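Local coordinates for putative uncharacterized protein (PDB 3P1Z) that is of unproven function but probably binds nucleic acid and may act as a tRNA-intron lyase, at residues 151-154 with 155-159; 52-55 with 56-60; 80-83 with 84-87. One frame throughout, in Å; residues are numbered along the deposited sequence.

Contact 1: residues 151-154 with 155-159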
# COMPACT_ATOMS: atom_id res chain seq x y z
N ILE A 151 -2.97 10.16 -12.62
CA ILE A 151 -3.97 9.32 -12.01
C ILE A 151 -5.11 10.15 -11.47
O ILE A 151 -4.92 11.08 -10.69
CB ILE A 151 -3.37 8.47 -10.90
CG1 ILE A 151 -2.29 7.58 -11.51
CG2 ILE A 151 -4.46 7.63 -10.23
CD1 ILE A 151 -1.01 7.59 -10.76
N VAL A 152 -6.30 9.81 -11.92
CA VAL A 152 -7.49 10.48 -11.47
C VAL A 152 -8.18 9.51 -10.55
O VAL A 152 -8.61 8.46 -10.99
CB VAL A 152 -8.40 10.82 -12.67
CG1 VAL A 152 -9.60 11.66 -12.22
CG2 VAL A 152 -7.59 11.54 -13.74
N ASP A 153 -8.28 9.85 -9.28
CA ASP A 153 -8.96 8.94 -8.37
C ASP A 153 -10.49 8.95 -8.56
O ASP A 153 -11.06 9.75 -9.32
CB ASP A 153 -8.60 9.21 -6.90
CG ASP A 153 -9.47 10.29 -6.25
OD1 ASP A 153 -9.69 10.25 -5.03
OD2 ASP A 153 -9.93 11.18 -6.96
N ARG A 154 -11.13 8.04 -7.84
CA ARG A 154 -12.54 7.78 -8.01
C ARG A 154 -13.39 9.02 -7.82
O ARG A 154 -14.56 9.02 -8.20
CB ARG A 154 -12.99 6.68 -7.05
CG ARG A 154 -13.25 7.11 -5.63
CD ARG A 154 -13.67 5.90 -4.81
NE ARG A 154 -13.68 6.10 -3.36
CZ ARG A 154 -12.60 6.09 -2.58
NH1 ARG A 154 -11.41 5.91 -3.12
NH2 ARG A 154 -12.71 6.27 -1.28
N THR A 155 -12.81 10.08 -7.25
CA THR A 155 -13.60 11.25 -6.93
C THR A 155 -13.36 12.38 -7.92
O THR A 155 -14.16 13.29 -8.04
CB THR A 155 -13.36 11.73 -5.49
OG1 THR A 155 -12.22 12.58 -5.43
CG2 THR A 155 -13.18 10.56 -4.55
N GLY A 156 -12.24 12.31 -8.63
CA GLY A 156 -11.93 13.31 -9.63
C GLY A 156 -10.59 13.98 -9.41
O GLY A 156 -10.14 14.76 -10.25
N LEU A 157 -9.94 13.68 -8.29
CA LEU A 157 -8.64 14.24 -7.98
C LEU A 157 -7.55 13.73 -8.92
O LEU A 157 -7.52 12.56 -9.29
CB LEU A 157 -8.27 13.93 -6.53
CG LEU A 157 -9.23 14.53 -5.51
CD1 LEU A 157 -9.00 13.99 -4.09
CD2 LEU A 157 -9.11 16.04 -5.53
N ILE A 158 -6.65 14.63 -9.30
CA ILE A 158 -5.61 14.31 -10.27
C ILE A 158 -4.22 14.45 -9.69
O ILE A 158 -3.87 15.47 -9.12
CB ILE A 158 -5.68 15.24 -11.47
CG1 ILE A 158 -7.08 15.21 -12.08
CG2 ILE A 158 -4.59 14.87 -12.48
CD1 ILE A 158 -7.28 16.26 -13.15
N THR A 159 -3.42 13.41 -9.87
CA THR A 159 -2.01 13.45 -9.48
C THR A 159 -1.11 13.22 -10.68
O THR A 159 -1.46 12.50 -11.61
CB THR A 159 -1.70 12.42 -8.40
OG1 THR A 159 -2.81 12.31 -7.52
CG2 THR A 159 -0.50 12.86 -7.62
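A tight beta hairpin joins strands 146-152 and 158-166, and Asp153 to Gly156 form the type I turn at its end. Ile151 and Thr159 are an antiparallel hydrogen-bonded pair. Thr159 N reaches Ile151 O at 2.9 Å, and Ile151 N bonds back to Thr159 O. Asp153 N then binds Leu157 O at 2.8 Å, in the carbonyl plane. Gly156 N closes the turn on Asp153 O at 2.9 Å, from above that carbonyl plane. Gly156 has a positive phi of 124°, as in a G1 bulge.

The Asp153 carboxylate folds over the turn because CG sits between its backbone N and carbonyl carbon (chi1 87°). Asp153 OD2 takes Leu157 N at 2.8 Å, nearly along the C-O bond. Gly156 N adds a weak bond to Asp153 OD2 at 3.1 Å. With an alanine here, Leu157 N would probably lose its acceptor, and the turn its side-chain brace. Asp153 OD1 bonds to a polar side chain of another protein chain.

Val152 and Ile158 lie side by side, with Val152 CG2 4.1 Å from Ile158 CG1. Val152 packs on Asp84 and Val88 of helix 83-95, and Ile158 on Asp91. Val152 bonds through its backbone to Leu122 of strand 115-123.

Contact 2: residues 52-55 with 56-60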
# COMPACT_ATOMS: atom_id res chain seq x y z
N ALA A 52 -12.82 21.60 -27.49
CA ALA A 52 -14.20 22.02 -27.65
C ALA A 52 -14.99 21.79 -26.37
O ALA A 52 -15.85 22.58 -26.00
CB ALA A 52 -14.83 21.25 -28.81
N ALA A 53 -14.69 20.67 -25.72
CA ALA A 53 -15.24 20.39 -24.41
C ALA A 53 -14.66 21.39 -23.42
O ALA A 53 -15.36 21.86 -22.52
CB ALA A 53 -14.93 18.97 -23.98
N TYR A 54 -13.38 21.74 -23.60
CA TYR A 54 -12.71 22.64 -22.67
C TYR A 54 -13.33 24.01 -22.72
O TYR A 54 -13.83 24.52 -21.71
CB TYR A 54 -11.23 22.79 -22.98
CG TYR A 54 -10.56 23.84 -22.12
CD1 TYR A 54 -10.86 23.95 -20.77
CD2 TYR A 54 -9.63 24.73 -22.65
CE1 TYR A 54 -10.26 24.90 -19.98
CE2 TYR A 54 -9.02 25.68 -21.86
CZ TYR A 54 -9.33 25.76 -20.52
OH TYR A 54 -8.72 26.71 -19.72
N GLN A 55 -13.27 24.62 -23.90
CA GLN A 55 -13.73 26.00 -24.05
C GLN A 55 -15.22 26.11 -23.66
O GLN A 55 -15.67 27.15 -23.21
CB GLN A 55 -13.42 26.53 -25.46
CG GLN A 55 -11.90 26.65 -25.76
CD GLN A 55 -11.26 27.91 -25.18
OE1 GLN A 55 -11.88 28.65 -24.42
NE2 GLN A 55 -10.02 28.17 -25.57
N ALA A 56 -15.96 25.01 -23.79
CA ALA A 56 -17.29 24.94 -23.19
C ALA A 56 -17.22 25.20 -21.67
O ALA A 56 -17.82 26.15 -21.17
CB ALA A 56 -17.95 23.60 -23.49
N SER A 57 -16.45 24.37 -20.97
CA SER A 57 -16.33 24.42 -19.50
C SER A 57 -15.74 25.71 -18.91
O SER A 57 -15.68 25.88 -17.69
CB SER A 57 -15.52 23.21 -19.00
OG SER A 57 -14.12 23.46 -19.03
N ARG A 58 -15.27 26.61 -19.76
CA ARG A 58 -14.86 27.94 -19.31
C ARG A 58 -16.02 28.89 -19.55
O ARG A 58 -16.03 30.02 -19.06
CB ARG A 58 -13.59 28.42 -20.02
CG ARG A 58 -12.29 27.86 -19.44
CD ARG A 58 -11.10 28.20 -20.33
NE ARG A 58 -10.44 29.46 -19.96
CZ ARG A 58 -10.44 30.56 -20.71
NH1 ARG A 58 -11.08 30.57 -21.88
NH2 ARG A 58 -9.82 31.65 -20.28
N GLY A 59 -17.00 28.42 -20.31
CA GLY A 59 -18.18 29.21 -20.62
C GLY A 59 -17.98 30.11 -21.83
O GLY A 59 -18.84 30.94 -22.14
N MET A 60 -16.84 29.92 -22.51
CA MET A 60 -16.45 30.74 -23.67
C MET A 60 -16.96 30.21 -25.02
O MET A 60 -16.88 30.90 -26.03
CB MET A 60 -14.92 30.84 -23.76
CG MET A 60 -14.21 31.15 -22.45
SD MET A 60 -14.62 32.78 -21.82
CE MET A 60 -15.91 32.37 -20.66
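Residues 52-55 and 56-60 form the last turns of helix 49-57 and the bend that leaves it. Ala56 N bonds to Ala52 O at 3.3 Å, and Ser57 N to Ala53 O at 3.1 Å. Arg58 N makes only a weak bond to Tyr54 O. Gly59 then departs from helical angles with a positive phi of 86°. A side chain there would press on the carbonyl oxygen of Arg58. Met60 N turns back weakly to Gln55 O at 3.1 Å, and Gly59 N bonds to Ala56 O. This is a Schellman motif, the common way to end a helix on glycine. It lies in the part of the chain that matches the SEN2-like N-terminal domain.

Ser57 OG donates to Tyr54 O at 2.9 Å. It lies in the carbonyl plane, on a lone pair. The hydroxyl sits between the backbone N and the carbonyl carbon of Ser57 (chi1 86°), which turns it back along the helix. Tyr54 O therefore accepts both this hydroxyl and the weaker Arg58 N.

Arg58 CG lies 3.6 Å from Tyr54 CE1; the fit of the chain beyond it against the ring is doubtful. Ring and guanidinium planes are 45° apart, and the approach is oblique. The Gln55 side chain is bent at chi2 and runs beside that of Arg58. Gln55 OE1 meets the guanidinium at its edge and takes a weak bond from Arg58 NH1 at 3.3 Å. Tyr32 OH of helix 30-38 also bonds weakly to OE1. Met60 CB lies 3.8 Å from Gln55 OE1, and the Met60 side chain packs on Tyr32. Ala56 rests on Ala71 of helix 68-79, while Ser57 touches Trp69 and Phe90.

Contact 3: residues 80-83 with 84-87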
# COMPACT_ATOMS: atom_id res chain seq x y z
N GLY A 80 -17.97 10.62 -27.87
CA GLY A 80 -17.40 9.42 -27.28
C GLY A 80 -16.05 9.64 -26.62
O GLY A 80 -15.19 8.77 -26.69
N LEU A 81 -15.85 10.79 -25.99
CA LEU A 81 -14.61 11.06 -25.27
C LEU A 81 -14.56 10.34 -23.92
O LEU A 81 -15.50 9.65 -23.54
CB LEU A 81 -14.40 12.56 -25.07
CG LEU A 81 -14.36 13.31 -26.40
CD1 LEU A 81 -13.96 14.77 -26.21
CD2 LEU A 81 -13.41 12.59 -27.34
N SER A 82 -13.44 10.51 -23.21
CA SER A 82 -13.27 9.95 -21.87
C SER A 82 -13.23 11.05 -20.81
O SER A 82 -12.33 11.90 -20.82
CB SER A 82 -11.99 9.12 -21.76
OG SER A 82 -11.53 9.10 -20.41
N LEU A 83 -14.19 10.99 -19.90
CA LEU A 83 -14.32 11.97 -18.83
C LEU A 83 -13.02 12.29 -18.08
O LEU A 83 -12.77 13.46 -17.75
CB LEU A 83 -15.38 11.55 -17.83
CG LEU A 83 -15.56 12.67 -16.81
CD1 LEU A 83 -15.90 13.95 -17.54
CD2 LEU A 83 -16.63 12.29 -15.82
N ASP A 84 -12.20 11.29 -17.81
CA ASP A 84 -10.94 11.56 -17.11
C ASP A 84 -9.91 12.26 -18.00
O ASP A 84 -9.34 13.25 -17.58
CB ASP A 84 -10.36 10.29 -16.50
CG ASP A 84 -11.14 9.81 -15.31
OD1 ASP A 84 -11.79 10.63 -14.62
OD2 ASP A 84 -11.08 8.60 -15.04
N THR A 85 -9.69 11.75 -19.21
CA THR A 85 -8.76 12.37 -20.17
C THR A 85 -9.06 13.86 -20.30
O THR A 85 -8.15 14.69 -20.29
CB THR A 85 -8.88 11.79 -21.59
OG1 THR A 85 -9.06 10.37 -21.55
CG2 THR A 85 -7.67 12.12 -22.42
N ALA A 86 -10.35 14.16 -20.44
CA ALA A 86 -10.87 15.52 -20.59
C ALA A 86 -10.52 16.39 -19.39
O ALA A 86 -10.20 17.57 -19.53
CB ALA A 86 -12.37 15.48 -20.76
N LEU A 87 -10.61 15.78 -18.22
CA LEU A 87 -10.26 16.45 -16.97
C LEU A 87 -8.77 16.77 -16.95
O LEU A 87 -8.40 17.92 -16.70
CB LEU A 87 -10.68 15.62 -15.75
CG LEU A 87 -12.20 15.51 -15.54
CD1 LEU A 87 -12.58 14.54 -14.40
CD2 LEU A 87 -12.78 16.90 -15.30
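Ser82 OG donates a hydrogen bond to Thr85 OG1, and the two oxygens are 3.0 Å apart. The serine hydroxyl lies opposite its own backbone N, beside the carbonyl carbon (chi1 154°), which carries it toward Thr85 across the first turn.

The backbone follows the same path. Ala86 N bonds to Ser82 O at 3.0 Å. Leu87 N reaches Leu83 O at 3.2 Å. Ala86 CB rests near both oxygens, 3.6 Å from Ser82 O and from Leu83 O. Leu83 and Leu87 bring their branches together only loosely, with Leu83 CG 4.3 Å from Leu87 CD1.

Outside the turn, Leu83 and Ala86 lie on Ile76 of helix 68-79, and Leu87 on Trp69. Asp84 OD2 bonds to Ser123 OG of strand 115-123, and its OD1 makes a salt bridge to a basic side chain of another protein chain. Leu83 also packs on a polar side chain of that other chain, and Leu87 on a basic one.

Gly80, with positive phi, closes helix 68-79 in a Schellman motif. Two residues later Ser82 takes the N-cap position of helix 83-95. The segment is thus a short helix-to-helix link, with a glycine ending one helix and a serine starting the next.

The three contacts are local turns at the ends of regular elements. Contacts 1 and 3 are mostly buried, and contact 2 is partly buried, with Arg58 exposed. Contacts 1 and 3 touch: Val152 CG1 lies 3.4 Å from Asp84 OD1, so the hairpin packs on the start of helix 83-95. Contact 2 stands apart from contact 1, with nearest atoms about 11 Å away. It shares neighbours with contact 3, since residues of both rest on helix 68-79. Their chemistry differs. Contact 1 uses a carboxylate to bind backbone N-H groups, contact 2 a serine hydroxyl on a carbonyl, and contact 3 a hydroxyl pair. Contacts 1 and 3 also meet other protein chains.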